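Long-range contacts in pheromone from Euplotes raikovi Er-13 (Euplotes raikovi, PDB 6E6N), which probably acts as a mating pheromone, a small secreted signalling protein of the ciliate, built from three helices tied together by three disulfides: residues A[1-6]-A[18-23]; A[11-16]-A[33-38]. One frame throughout, in Å; residues are numbered along the deposited sequence.

Contact 1 (A[1-6]-A[18-23]); sequences DECAIA and AACAPD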
ATOM      1  N   ASP A   1       1.990  -4.345  10.772  1.00 24.34           N
ATOM      2  CA  ASP A   1       2.297  -4.589   9.334  1.00 22.15           C
ATOM      3  C   ASP A   1       2.477  -3.216   8.686  1.00 18.82           C
ATOM      4  O   ASP A   1       1.510  -2.497   8.506  1.00 17.19           O
ATOM      5  CB  ASP A   1       1.217  -5.432   8.679  1.00 25.23           C
ATOM      6  CG  ASP A   1       1.596  -5.924   7.319  1.00 26.43           C
ATOM      7  OD1 ASP A   1       1.550  -5.155   6.356  1.00 26.27           O
ATOM      8  OD2 ASP A   1       1.987  -7.097   7.155  1.00 35.09           O
ATOM      9  N   GLU A   2       3.690  -2.937   8.237  1.00 20.10           N
ATOM     10  CA  GLU A   2       3.988  -1.645   7.661  1.00 19.27           C
ATOM     11  C   GLU A   2       3.170  -1.390   6.399  1.00 17.07           C
ATOM     12  O   GLU A   2       2.720  -0.271   6.155  1.00 14.88           O
ATOM     13  CB  GLU A   2       5.487  -1.634   7.320  1.00 26.08           C
ATOM     14  CG  GLU A   2       6.007  -0.406   6.666  1.00 28.36           C
ATOM     15  CD  GLU A   2       7.528  -0.443   6.457  1.00 33.89           C
ATOM     16  OE1 GLU A   2       8.207  -1.280   7.096  1.00 45.06           O
ATOM     17  OE2 GLU A   2       8.043   0.372   5.661  1.00 35.46           O
ATOM     18  N   CYS A   3       2.930  -2.419   5.604  1.00 15.61           N
ATOM     19  CA  CYS A   3       2.154  -2.255   4.374  1.00 14.73           C
ATOM     20  C   CYS A   3       0.676  -2.011   4.669  1.00 14.44           C
ATOM     21  O   CYS A   3       0.051  -1.118   4.085  1.00 15.38           O
ATOM     22  CB  CYS A   3       2.346  -3.500   3.507  1.00 15.65           C
ATOM     23  SG  CYS A   3       1.586  -3.360   1.852  1.00 15.96           S
ATOM     24  N   ALA A   4       0.096  -2.796   5.573  1.00 14.65           N
ATOM     25  CA  ALA A   4      -1.303  -2.583   5.975  1.00 15.22           C
ATOM     26  C   ALA A   4      -1.495  -1.191   6.598  1.00 14.91           C
ATOM     27  O   ALA A   4      -2.483  -0.501   6.321  1.00 16.76           O
ATOM     28  CB  ALA A   4      -1.761  -3.643   6.944  1.00 17.55           C
ATOM     29  N   ILE A   5      -0.507  -0.735   7.396  1.00 14.75           N
ATOM     30  CA  ILE A   5      -0.608   0.560   7.971  1.00 15.51           C
ATOM     31  C   ILE A   5      -0.614   1.647   6.882  1.00 16.43           C
ATOM     32  O   ILE A   5      -1.427   2.568   6.904  1.00 16.60           O
ATOM     33  CB  ILE A   5       0.529   0.798   9.026  1.00 14.56           C
ATOM     34  CG1 ILE A   5       0.306  -0.076  10.254  1.00 16.09           C
ATOM     35  CG2 ILE A   5       0.638   2.271   9.421  1.00 16.38           C
ATOM     36  CD1 ILE A   5       1.536  -0.176  11.128  1.00 17.69           C
ATOM     37  N   ALA A   6       0.269   1.516   5.898  1.00 14.07           N
ATOM     38  CA  ALA A   6       0.330   2.509   4.805  1.00 14.54           C
ATOM     39  C   ALA A   6      -0.962   2.596   4.056  1.00 14.19           C
ATOM     40  O   ALA A   6      -1.464   3.669   3.769  1.00 15.68           O
ATOM     41  CB  ALA A   6       1.515   2.151   3.883  1.00 15.02           C
ATOM     42  N   ALA A  18       7.114   1.912  -1.184  1.00 18.10           N
ATOM     43  CA  ALA A  18       8.165   1.967  -0.154  1.00 19.60           C
ATOM     44  C   ALA A  18       7.752   1.152   1.069  1.00 19.82           C
ATOM     45  O   ALA A  18       8.570   0.389   1.593  1.00 21.29           O
ATOM     46  CB  ALA A  18       8.415   3.404   0.250  1.00 19.75           C
ATOM     47  N   ALA A  19       6.467   1.231   1.476  1.00 16.34           N
ATOM     48  CA  ALA A  19       6.053   0.581   2.731  1.00 16.77           C
ATOM     49  C   ALA A  19       5.906  -0.922   2.543  1.00 16.07           C
ATOM     50  O   ALA A  19       6.059  -1.677   3.507  1.00 16.67           O
ATOM     51  CB  ALA A  19       4.748   1.118   3.176  1.00 15.86           C
ATOM     52  N   CYS A  20       5.695  -1.400   1.312  1.00 14.42           N
ATOM     53  CA  CYS A  20       5.346  -2.805   1.076  1.00 15.24           C
ATOM     54  C   CYS A  20       6.469  -3.609   0.449  1.00 16.35           C
ATOM     55  O   CYS A  20       6.414  -4.861   0.403  1.00 17.82           O
ATOM     56  CB  CYS A  20       4.104  -2.863   0.220  1.00 14.40           C
ATOM     57  SG  CYS A  20       2.669  -1.945   0.888  1.00 14.77           S
ATOM     58  N   ALA A  21       7.500  -2.914  -0.014  1.00 17.35           N
ATOM     59  CA  ALA A  21       8.721  -3.580  -0.505  1.00 18.96           C
ATOM     60  C   ALA A  21       9.200  -4.528   0.583  1.00 21.01           C
ATOM     61  O   ALA A  21       9.175  -4.163   1.755  1.00 21.06           O
ATOM     62  CB  ALA A  21       9.779  -2.584  -0.860  1.00 22.22           C
ATOM     63  N   PRO A  22       9.666  -5.745   0.257  1.00 21.49           N
ATOM     64  CA  PRO A  22       9.964  -6.181  -1.086  1.00 21.01           C
ATOM     65  C   PRO A  22       8.918  -7.095  -1.654  1.00 20.19           C
ATOM     66  O   PRO A  22       9.233  -7.865  -2.548  1.00 21.57           O
ATOM     67  CB  PRO A  22      11.254  -6.988  -0.860  1.00 23.20           C
ATOM     68  CG  PRO A  22      10.988  -7.644   0.459  1.00 24.28           C
ATOM     69  CD  PRO A  22      10.358  -6.563   1.269  1.00 23.49           C
ATOM     70  N   ASP A  23       7.697  -7.014  -1.187  1.00 18.65           N
ATOM     71  CA  ASP A  23       6.653  -7.927  -1.534  1.00 19.41           C
ATOM     72  C   ASP A  23       5.737  -7.407  -2.612  1.00 17.74           C
ATOM     73  O   ASP A  23       4.953  -6.504  -2.349  1.00 17.64           O
ATOM     74  CB  ASP A  23       5.892  -8.180  -0.254  1.00 20.94           C
ATOM     75  CG  ASP A  23       4.958  -9.272  -0.364  1.00 25.97           C
ATOM     76  OD1 ASP A  23       4.629  -9.647  -1.477  1.00 29.02           O
ATOM     77  OD2 ASP A  23       4.598  -9.765   0.717  1.00 30.98           O
TER

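Contact 2 (A[11-16]-A[33-38]); sequences TNEEGC and YIWNNC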
ATOM      1  N   THR A  11      -2.036   6.337   2.136  1.00 18.94           N
ATOM      2  CA  THR A  11      -0.798   6.767   1.478  1.00 17.77           C
ATOM      3  C   THR A  11      -1.013   6.871   0.012  1.00 17.63           C
ATOM      4  O   THR A  11      -2.071   6.577  -0.524  1.00 18.80           O
ATOM      5  CB  THR A  11       0.322   5.758   1.846  1.00 17.24           C
ATOM      6  OG1 THR A  11       1.610   6.294   1.516  1.00 18.62           O
ATOM      7  CG2 THR A  11       0.172   4.427   1.070  1.00 16.62           C
ATOM      8  N   ASN A  12       0.006   7.383  -0.675  1.00 17.94           N
ATOM      9  CA  ASN A  12      -0.056   7.499  -2.117  1.00 18.08           C
ATOM     10  C   ASN A  12       0.674   6.311  -2.750  1.00 16.81           C
ATOM     11  O   ASN A  12       1.132   5.361  -2.067  1.00 16.00           O
ATOM     12  CB  ASN A  12       0.482   8.841  -2.577  1.00 20.76           C
ATOM     13  CG  ASN A  12       1.901   9.112  -2.179  1.00 20.12           C
ATOM     14  OD1 ASN A  12       2.639   8.216  -1.776  1.00 20.74           O
ATOM     15  ND2 ASN A  12       2.289  10.404  -2.249  1.00 23.30           N
ATOM     16  N   GLU A  13       0.817   6.316  -4.037  1.00 19.13           N
ATOM     17  CA  GLU A  13       1.321   5.155  -4.735  1.00 18.88           C
ATOM     18  C   GLU A  13       2.788   4.857  -4.435  1.00 19.54           C
ATOM     19  O   GLU A  13       3.146   3.698  -4.164  1.00 19.09           O
ATOM     20  CB  GLU A  13       1.164   5.316  -6.240  1.00 20.28           C
ATOM     21  CG  GLU A  13      -0.296   5.308  -6.699  1.00 21.50           C
ATOM     22  CD  GLU A  13      -1.074   6.601  -6.455  1.00 21.97           C
ATOM     23  OE1 GLU A  13      -0.528   7.637  -6.028  1.00 23.59           O
ATOM     24  OE2 GLU A  13      -2.284   6.506  -6.653  1.00 26.68           O
ATOM     25  N   GLU A  14       3.609   5.891  -4.370  1.00 21.67           N
ATOM     26  CA  GLU A  14       4.986   5.776  -3.903  1.00 23.98           C
ATOM     27  C   GLU A  14       5.058   5.295  -2.455  1.00 20.91           C
ATOM     28  O   GLU A  14       5.985   4.579  -2.096  1.00 21.56           O
ATOM     29  CB  GLU A  14       5.732   7.090  -4.074  1.00 29.76           C
ATOM     30  CG  GLU A  14       5.447   7.806  -5.399  1.00 36.08           C
ATOM     31  CD  GLU A  14       4.369   8.935  -5.303  1.00 39.85           C
ATOM     32  OE1 GLU A  14       3.111   8.657  -5.401  1.00 30.99           O
ATOM     33  OE2 GLU A  14       4.818  10.132  -5.183  1.00 40.48           O
ATOM     34  N   GLY A  15       4.086   5.694  -1.647  1.00 19.48           N
ATOM     35  CA  GLY A  15       4.046   5.239  -0.308  1.00 17.83           C
ATOM     36  C   GLY A  15       3.781   3.760  -0.193  1.00 16.55           C
ATOM     37  O   GLY A  15       4.343   3.077   0.639  1.00 16.70           O
ATOM     38  N   CYS A  16       2.871   3.251  -1.017  1.00 15.18           N
ATOM     39  CA  CYS A  16       2.673   1.825  -1.062  1.00 15.02           C
ATOM     40  C   CYS A  16       3.947   1.099  -1.477  1.00 15.66           C
ATOM     41  O   CYS A  16       4.319   0.063  -0.898  1.00 15.79           O
ATOM     42  CB  CYS A  16       1.553   1.392  -2.018  1.00 15.62           C
ATOM     43  SG  CYS A  16      -0.138   1.713  -1.510  1.00 16.64           S
ATOM     44  N   TYR A  33      -6.154  -1.140  -2.638  1.00 18.03           N
ATOM     45  CA  TYR A  33      -6.841  -0.514  -1.512  1.00 17.94           C
ATOM     46  C   TYR A  33      -6.949   0.968  -1.663  1.00 17.74           C
ATOM     47  O   TYR A  33      -8.053   1.530  -1.505  1.00 19.31           O
ATOM     48  CB  TYR A  33      -6.188  -0.879  -0.191  1.00 16.25           C
ATOM     49  CG  TYR A  33      -6.978  -0.308   0.998  1.00 16.46           C
ATOM     50  CD1 TYR A  33      -8.098  -0.956   1.458  1.00 16.66           C
ATOM     51  CD2 TYR A  33      -6.668   0.915   1.541  1.00 16.28           C
ATOM     52  CE1 TYR A  33      -8.897  -0.414   2.464  1.00 17.44           C
ATOM     53  CE2 TYR A  33      -7.452   1.461   2.580  1.00 17.77           C
ATOM     54  CZ  TYR A  33      -8.569   0.764   3.034  1.00 17.52           C
ATOM     55  OH  TYR A  33      -9.364   1.295   4.017  1.00 19.50           O
ATOM     56  N   ILE A  34      -5.836   1.650  -1.919  1.00 17.58           N
ATOM     57  CA  ILE A  34      -5.893   3.122  -1.980  1.00 18.74           C
ATOM     58  C   ILE A  34      -6.657   3.639  -3.189  1.00 20.79           C
ATOM     59  O   ILE A  34      -7.314   4.665  -3.130  1.00 23.13           O
ATOM     60  CB  ILE A  34      -4.520   3.822  -1.860  1.00 18.76           C
ATOM     61  CG1 ILE A  34      -3.635   3.568  -3.097  1.00 18.95           C
ATOM     62  CG2 ILE A  34      -3.859   3.446  -0.564  1.00 19.15           C
ATOM     63  CD1 ILE A  34      -2.349   4.402  -3.108  1.00 18.09           C
ATOM     64  N   TRP A  35      -6.633   2.893  -4.279  1.00 22.20           N
ATOM     65  CA  TRP A  35      -7.362   3.304  -5.453  1.00 23.59           C
ATOM     66  C   TRP A  35      -8.843   3.135  -5.264  1.00 25.86           C
ATOM     67  O   TRP A  35      -9.598   3.914  -5.819  1.00 28.19           O
ATOM     68  CB  TRP A  35      -6.885   2.510  -6.636  1.00 23.24           C
ATOM     69  CG  TRP A  35      -5.480   2.887  -7.064  1.00 23.52           C
ATOM     70  CD1 TRP A  35      -4.801   4.005  -6.757  1.00 24.39           C
ATOM     71  CD2 TRP A  35      -4.634   2.101  -7.885  1.00 23.98           C
ATOM     72  NE1 TRP A  35      -3.544   3.975  -7.358  1.00 25.05           N
ATOM     73  CE2 TRP A  35      -3.441   2.825  -8.077  1.00 23.77           C
ATOM     74  CE3 TRP A  35      -4.796   0.868  -8.532  1.00 24.95           C
ATOM     75  CZ2 TRP A  35      -2.393   2.348  -8.834  1.00 24.66           C
ATOM     76  CZ3 TRP A  35      -3.732   0.389  -9.322  1.00 26.98           C
ATOM     77  CH2 TRP A  35      -2.550   1.141  -9.444  1.00 25.65           C
ATOM     78  N   ASN A  36      -9.278   2.134  -4.460  1.00 25.40           N
ATOM     79  CA  ASN A  36     -10.697   1.843  -4.275  1.00 28.04           C
ATOM     80  C   ASN A  36     -11.294   2.578  -3.100  1.00 28.59           C
ATOM     81  O   ASN A  36     -12.455   2.953  -3.091  1.00 33.34           O
ATOM     82  CB  ASN A  36     -10.949   0.341  -4.118  1.00 30.16           C
ATOM     83  CG  ASN A  36     -12.424  -0.026  -4.293  1.00 39.08           C
ATOM     84  OD1 ASN A  36     -13.146   0.583  -5.108  1.00 45.27           O
ATOM     85  ND2 ASN A  36     -12.902  -0.986  -3.498  1.00 44.27           N
ATOM     86  N   ASN A  37     -10.525   2.755  -2.059  1.00 25.57           N
ATOM     87  CA  ASN A  37     -11.034   3.224  -0.785  1.00 26.18           C
ATOM     88  C   ASN A  37     -10.541   4.602  -0.323  1.00 28.23           C
ATOM     89  O   ASN A  37     -10.956   5.075   0.725  1.00 33.98           O
ATOM     90  CB  ASN A  37     -10.753   2.159   0.293  1.00 24.21           C
ATOM     91  CG  ASN A  37     -11.449   0.844  -0.022  1.00 24.73           C
ATOM     92  OD1 ASN A  37     -12.681   0.744   0.011  1.00 27.76           O
ATOM     93  ND2 ASN A  37     -10.681  -0.124  -0.463  1.00 23.32           N
ATOM     94  N   CYS A  38      -9.707   5.268  -1.100  1.00 30.32           N
ATOM     95  CA  CYS A  38      -9.083   6.534  -0.650  1.00 30.61           C
ATOM     96  C   CYS A  38      -9.259   7.598  -1.695  1.00 38.63           C
ATOM     97  O   CYS A  38      -9.301   8.762  -1.298  1.00 42.13           O
ATOM     98  CB  CYS A  38      -7.588   6.367  -0.371  1.00 29.62           C
ATOM     99  SG  CYS A  38      -7.159   5.135   0.875  1.00 25.68           S
ATOM    100  OXT CYS A  38      -9.363   7.292  -2.895  1.00 41.37           O
TER

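Contact 1 (A[1-6]-A[18-23])
In the three-helix bundle of the Euplotes pheromone fold, this contact ties the start of helix 2-8 to the end of helix 13-20 through a disulfide. Cys3 SG is bonded to Cys20 SG at 2.0 Å, with a right-handed chi3 of 84°. The two sulfurs approach along different routes: in Cys3 SG is anti to the backbone N, whereas in Cys20 it is anti to the carbonyl carbon and lies beside N. Across the bridge Cys3 CA lies 4.6 Å from Cys20 CA, and both cysteine side chains also rest on Cys30 of helix 24-37, so the bridge packs against the third helix. One turn further along helix 2-8 two methyls meet tip to tip, Ala6 CB lying 3.5 Å from Ala19 CB, tighter than usual for carbons. Glu2 reaches across with an extended chain, CG anti to N, and lays its methylene alongside the Ala19 carbonyl, CG to O 3.4 Å. No hydrogen bond spans the two segments, so covalent and van der Waals contacts hold the pair. Next to the bridge the helix start is closed by an Asx motif: Asp1 OD1 accepts from Ala4 N at 2.9 Å, nearly straight at 166°, through the lone pair anti to OD2.

Contact 2 (A[11-16]-A[33-38])
Tyr33 O is gripped by two hydrogen bonds from one residue, Asn37, and by a weak third from Asn36 N, in the last turn of helix 24-37 of this three-helix pheromone bundle. The backbone Asn37 N lies 2.8 Å from Tyr33 O, and Asn37 ND2 adds a longer bond in the carbonyl plane, on a lone pair. The side chain of Asn37 thus folds back along its own helix, and its CB sits over one face of the Tyr33 ring, offset toward the rim. From the same turn Ile34 carries the apolar part of the contact with helix 13-20. Its CG1 takes the crowded position between N and the carbonyl carbon (chi1 69°), and the extended chain beyond it drives CD1 into the start of that helix. There CD1 lies 3.4 Å from Thr11 O and 3.8 Å from Cys16 SG, the sulfur that pairs with Cys30 in a disulfide, and also meets the backbone of Asn12 and Glu13. Asn12 is the N-cap: its OD1 accepts from Gly15 N at 2.9 Å, nearly along the C=O axis. Just past this cap, Glu13 reaches across to helix 24-37 with a chain bent at chi2, which brings its carboxylate to the edge of the Trp35 ring. The two side chains cross at about a right angle, the carboxylate and ring planes 34° apart. Trp35 NE1 donates to Glu13 OE2 at 2.9 Å, the bond bent to 149°; OE2 lies nearly in the indole plane and accepts the N-H through its anti lone pair.

In the fold
Contacts 1 and 2 lie on opposite sides of the chain's centre, their own centres about 11 Å apart, and share helix 13-20. Its beginning serves contact 2 with helix 24-37, and its end serves contact 1 with helix 2-8, so the middle helix is held to a different neighbour near each of its ends. Along the chain the segments alternate, 1-6, 11-16, 18-23, 33-38, and the two contacts interlock rather than nest. They also touch directly, Thr11 N lying 3.2 Å from Ala6 O, a probable hydrogen bond. With Cys10-Cys38 and Cys16-Cys30, the Cys3-Cys20 bridge completes the cross-linking of this 38-residue protein.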